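Local coordinates for surface protein VspA (Borrelia turicatae, PDB 1YJG), which is a neurotropism-associated variable outer-membrane lipoprotein, given here as its helical core, that probably helps the spirochaete escape the host immune response by antigenic switching, at the interface of chains A and B. Residues are numbered along the deposited sequence; one frame, centred on the assembly and turned at random. Chains: chain A/B, Surface protein VspA.

Contact 1 and contact 2 are two apolar patches of one two-fold symmetric interface, their centres, taken over C-alpha atoms, about 32 Å apart. The first helix of each chain, residues 2-28 in chain A and 3-28 in chain B, serves both: its start supplies isoleucine to contact 1 and its last turn supplies leucine to contact 2. Contact 1 adds the end of the last helix, near both chain termini, whereas contact 2 adds helix 48-69. The two bundles are thus pinned together toward either end of the paired first helices, which suggests a dimer, although the deposited assembly alone does not prove one.

Contact 1: the interface of chains A and B. Residues chain A 4, 154; chain B 4, 8, 154.
A:Ile4 and B:Ile154 meet tip to tip at the apolar centre, where the start of the first helix of one chain faces the end of the last helix of the other. The delta-methyls A:Ile4 CD1 and B:Ile154 CD1 lie 3.7 Å apart. A:Ile4 CD1 also touches the methylene B:Ile154 CG1, and its own CG1 lies 3.8 Å from B:Ile154 CD1, so the two branches overlap at their ends as well as touching. A:Ile4 sends CG1 away from its backbone N (chi1 -176°), which extends the ethyl arm toward the partner; its CG2 is left between N and the carbonyl carbon. B:Ile154 turns the other way, with CG1 opposite the carbonyl carbon (chi1 -77°).

The two-fold repeats this encounter between B:Ile4 and A:Ile154, more loosely: B:Ile4 CD1 comes 4.2 Å from A:Ile154 CG1. Isoleucine suits both positions because its long branch can span the gap between helices while the beta-branch stiffens the base of the side chain.

Further out, B:Val8, one turn along from B:Ile4, slides past A:Ile154, the two side chains running in opposite directions. Among the five residues the contacts are between carbons, with no N or O in bonding reach of the other chain; neighbours beside the patch may supply polar links at the rim. A:Ile154 CD1 lies 4.0 Å from the gamma-methyl B:Val8 CG2.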
ATOM      1  N   ILE A   4     -10.381  22.002  12.481  1.00 26.24           N
ATOM      2  CA  ILE A   4     -10.397  20.557  12.697  1.00 22.45           C
ATOM      3  C   ILE A   4     -10.515  19.839  11.355  1.00 17.59           C
ATOM      4  O   ILE A   4      -9.973  18.767  11.182  1.00 14.44           O
ATOM      5  CB  ILE A   4     -11.524  20.123  13.675  1.00 25.21           C
ATOM      6  CG1 ILE A   4     -11.452  18.621  13.942  1.00 26.15           C
ATOM      7  CG2 ILE A   4     -12.914  20.499  13.160  1.00 26.14           C
ATOM      8  CD1 ILE A   4     -11.916  18.244  15.320  1.00 29.32           C
ATOM      9  N   ILE A 154      -8.936  18.789  18.211  1.00 18.79           N
ATOM     10  CA  ILE A 154     -10.030  18.127  18.931  1.00 22.83           C
ATOM     11  C   ILE A 154     -10.117  18.676  20.371  1.00 23.11           C
ATOM     12  O   ILE A 154     -11.197  18.738  20.951  1.00 23.56           O
ATOM     13  CB  ILE A 154      -9.861  16.584  18.910  1.00 19.69           C
ATOM     14  CG1 ILE A 154     -10.345  16.034  17.569  1.00 19.94           C
ATOM     15  CG2 ILE A 154     -10.637  15.914  20.052  1.00 19.15           C
ATOM     16  CD1 ILE A 154      -9.877  14.621  17.284  1.00 23.13           C
TER
ATOM     17  N   ILE B   4     -15.738  10.419  19.958  1.00 58.37           N
ATOM     18  CA  ILE B   4     -14.706  11.029  19.111  1.00 56.42           C
ATOM     19  C   ILE B   4     -13.309  10.386  19.081  1.00 54.68           C
ATOM     20  O   ILE B   4     -12.740  10.230  17.998  1.00 51.43           O
ATOM     21  CB  ILE B   4     -14.584  12.554  19.403  1.00 56.93           C
ATOM     22  CG1 ILE B   4     -13.809  13.246  18.273  1.00 56.93           C
ATOM     23  CG2 ILE B   4     -13.940  12.813  20.774  1.00 56.77           C
ATOM     24  CD1 ILE B   4     -14.272  14.655  17.990  1.00 57.39           C
ATOM     25  N   VAL B   8     -12.023   8.208  15.756  1.00 34.13           N
ATOM     26  CA  VAL B   8     -10.845   8.634  15.016  1.00 32.32           C
ATOM     27  C   VAL B   8      -9.974   7.400  14.848  1.00 29.61           C
ATOM     28  O   VAL B   8      -9.489   7.133  13.760  1.00 29.32           O
ATOM     29  CB  VAL B   8     -10.061   9.763  15.757  1.00 32.29           C
ATOM     30  CG1 VAL B   8      -8.567   9.768  15.377  1.00 32.25           C
ATOM     31  CG2 VAL B   8     -10.688  11.120  15.467  1.00 31.74           C
ATOM     32  N   ILE B 154     -17.612  15.004  15.937  1.00 38.11           N
ATOM     33  CA  ILE B 154     -17.153  16.392  15.912  1.00 40.21           C
ATOM     34  C   ILE B 154     -18.330  17.373  16.018  1.00 39.13           C
ATOM     35  O   ILE B 154     -18.251  18.366  16.744  1.00 39.45           O
ATOM     36  CB  ILE B 154     -16.296  16.651  14.630  1.00 39.69           C
ATOM     37  CG1 ILE B 154     -14.891  16.053  14.816  1.00 39.33           C
ATOM     38  CG2 ILE B 154     -16.204  18.148  14.300  1.00 40.55           C
ATOM     39  CD1 ILE B 154     -14.106  15.893  13.535  1.00 37.37           C
TER

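Contact 2: the interface of chains A and B. Residues chain A 27, 53-54, 57; chain B 23, 26-27, 50, 57.
B:Leu27 leans from the last turn of its helix against A:Gly53, A:Val57 and A:Leu27. Its CB packs within its own chain, 3.9 Å from B:Leu50 CD1. CG is swung opposite the carbonyl carbon (chi1 -65°), which carries the fork toward chain A, and the methyls beyond it make the crossing. There the two methyls part. CD2 settles on the backbone of A:Gly53, 3.7 Å from CA and at a like distance from the carbonyl O. Glycine suits this place because, having no side chain, it lets the leucine methyl rest directly on helix 48-69. The same CD2 reaches A:Val57 CG2 at 4.0 Å, the two side chains crossing obliquely, and lies 4.0 Å from A:Leu27 CD2. The other branch, CD1, turns toward A:Leu27 CD2, 4.1 Å away.

A:Leu27 and B:Leu27 slide past each other in opposite directions, interleaving their methyls instead of meeting head on. Leucine is apt here, since its forked end can touch several neighbours at once. A:Leu27 CD2 goes on to B:Val57 CG2 at 3.8 Å, the counterpart of the valine contact made by B:Leu27.

Around this centre, B:Leu50 places CD1 3.9 Å from A:Gly53 CA, a second methyl against the bare glycine. B:Glu26 touches A:Val57 through its methylene CB: the chain bends at chi2 (-57°), and the carboxylate lies well away from the valine. A:Val57 CG2 thus also meets B:Glu26 CB, at 4.0 Å.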
ATOM      1  N   LEU A  27       5.561  -6.274   0.488  1.00  9.52           N
ATOM      2  CA  LEU A  27       6.070  -6.684  -0.819  1.00 11.36           C
ATOM      3  C   LEU A  27       7.369  -7.460  -0.648  1.00 14.08           C
ATOM      4  O   LEU A  27       7.666  -8.380  -1.434  1.00 14.46           O
ATOM      5  CB  LEU A  27       6.322  -5.467  -1.715  1.00 11.01           C
ATOM      6  CG  LEU A  27       5.108  -4.620  -2.100  1.00 12.00           C
ATOM      7  CD1 LEU A  27       5.554  -3.472  -2.988  1.00 12.62           C
ATOM      8  CD2 LEU A  27       4.017  -5.445  -2.799  1.00 13.19           C
ATOM      9  N   GLY A  53       6.989  -3.031  -8.921  1.00 13.02           N
ATOM     10  CA  GLY A  53       5.786  -2.729  -8.163  1.00 13.93           C
ATOM     11  C   GLY A  53       6.079  -1.775  -7.017  1.00 12.14           C
ATOM     12  O   GLY A  53       5.360  -0.799  -6.807  1.00 11.55           O
ATOM     13  N   ALA A  54       7.142  -2.071  -6.279  1.00 11.26           N
ATOM     14  CA  ALA A  54       7.590  -1.252  -5.154  1.00 10.43           C
ATOM     15  C   ALA A  54       7.946   0.128  -5.678  1.00 12.70           C
ATOM     16  O   ALA A  54       7.587   1.139  -5.086  1.00 15.65           O
ATOM     17  CB  ALA A  54       8.803  -1.875  -4.500  1.00  5.94           C
ATOM     18  N   VAL A  57       4.781   2.097  -6.275  1.00 10.52           N
ATOM     19  CA  VAL A  57       4.148   2.511  -5.034  1.00 12.29           C
ATOM     20  C   VAL A  57       4.909   3.731  -4.495  1.00 11.32           C
ATOM     21  O   VAL A  57       4.294   4.678  -4.062  1.00  9.76           O
ATOM     22  CB  VAL A  57       4.136   1.370  -3.982  1.00 12.51           C
ATOM     23  CG1 VAL A  57       3.752   1.897  -2.608  1.00 11.64           C
ATOM     24  CG2 VAL A  57       3.173   0.266  -4.405  1.00 14.68           C
TER
ATOM     25  N   SER B  23      -3.508   0.363  -3.259  1.00 14.62           N
ATOM     26  CA  SER B  23      -2.103   0.199  -3.608  1.00 12.51           C
ATOM     27  C   SER B  23      -1.948  -0.860  -4.686  1.00 11.89           C
ATOM     28  O   SER B  23      -0.950  -0.868  -5.408  1.00 14.42           O
ATOM     29  CB  SER B  23      -1.227  -0.126  -2.371  1.00 15.77           C
ATOM     30  OG  SER B  23      -1.117  -1.518  -2.111  1.00 13.36           O
ATOM     31  N   GLU B  26      -1.497   0.559  -8.005  1.00 18.39           N
ATOM     32  CA  GLU B  26      -0.121   1.014  -8.258  1.00 16.27           C
ATOM     33  C   GLU B  26       0.742  -0.159  -8.702  1.00 14.85           C
ATOM     34  O   GLU B  26       1.626  -0.008  -9.545  1.00 15.72           O
ATOM     35  CB  GLU B  26       0.496   1.735  -7.041  1.00 15.60           C
ATOM     36  CG  GLU B  26      -0.324   2.905  -6.465  1.00 14.85           C
ATOM     37  CD  GLU B  26      -0.648   4.017  -7.462  1.00 18.11           C
ATOM     38  OE1 GLU B  26      -1.463   4.900  -7.107  1.00 23.06           O
ATOM     39  OE2 GLU B  26      -0.108   4.029  -8.597  1.00 18.38           O
ATOM     40  N   LEU B  27       0.490  -1.335  -8.142  1.00 19.13           N
ATOM     41  CA  LEU B  27       1.233  -2.529  -8.521  1.00 16.77           C
ATOM     42  C   LEU B  27       0.843  -2.927  -9.950  1.00 17.76           C
ATOM     43  O   LEU B  27       1.666  -3.445 -10.703  1.00 16.35           O
ATOM     44  CB  LEU B  27       0.913  -3.687  -7.578  1.00 17.48           C
ATOM     45  CG  LEU B  27       1.330  -3.519  -6.123  1.00 16.83           C
ATOM     46  CD1 LEU B  27       0.829  -4.706  -5.284  1.00 14.01           C
ATOM     47  CD2 LEU B  27       2.840  -3.356  -6.023  1.00 14.28           C
ATOM     48  N   LEU B  50       5.399 -10.139  -8.960  1.00 15.64           N
ATOM     49  CA  LEU B  50       4.612  -8.933  -8.751  1.00 13.64           C
ATOM     50  C   LEU B  50       3.237  -9.332  -8.203  1.00 15.69           C
ATOM     51  O   LEU B  50       2.718  -8.683  -7.286  1.00 14.42           O
ATOM     52  CB  LEU B  50       4.460  -8.142 -10.054  1.00 14.72           C
ATOM     53  CG  LEU B  50       3.431  -7.002 -10.065  1.00 16.20           C
ATOM     54  CD1 LEU B  50       3.739  -5.984  -8.989  1.00 16.74           C
ATOM     55  CD2 LEU B  50       3.389  -6.329 -11.426  1.00 17.36           C
ATOM     56  N   VAL B  57      -0.007  -8.218   0.057  1.00 13.78           N
ATOM     57  CA  VAL B  57      -0.702  -7.013   0.503  1.00 12.86           C
ATOM     58  C   VAL B  57      -2.161  -7.306   0.874  1.00 14.36           C
ATOM     59  O   VAL B  57      -2.668  -6.818   1.897  1.00 14.56           O
ATOM     60  CB  VAL B  57      -0.641  -5.898  -0.578  1.00 14.90           C
ATOM     61  CG1 VAL B  57      -1.515  -4.714  -0.199  1.00 12.95           C
ATOM     62  CG2 VAL B  57       0.808  -5.436  -0.817  1.00 15.55           C
TER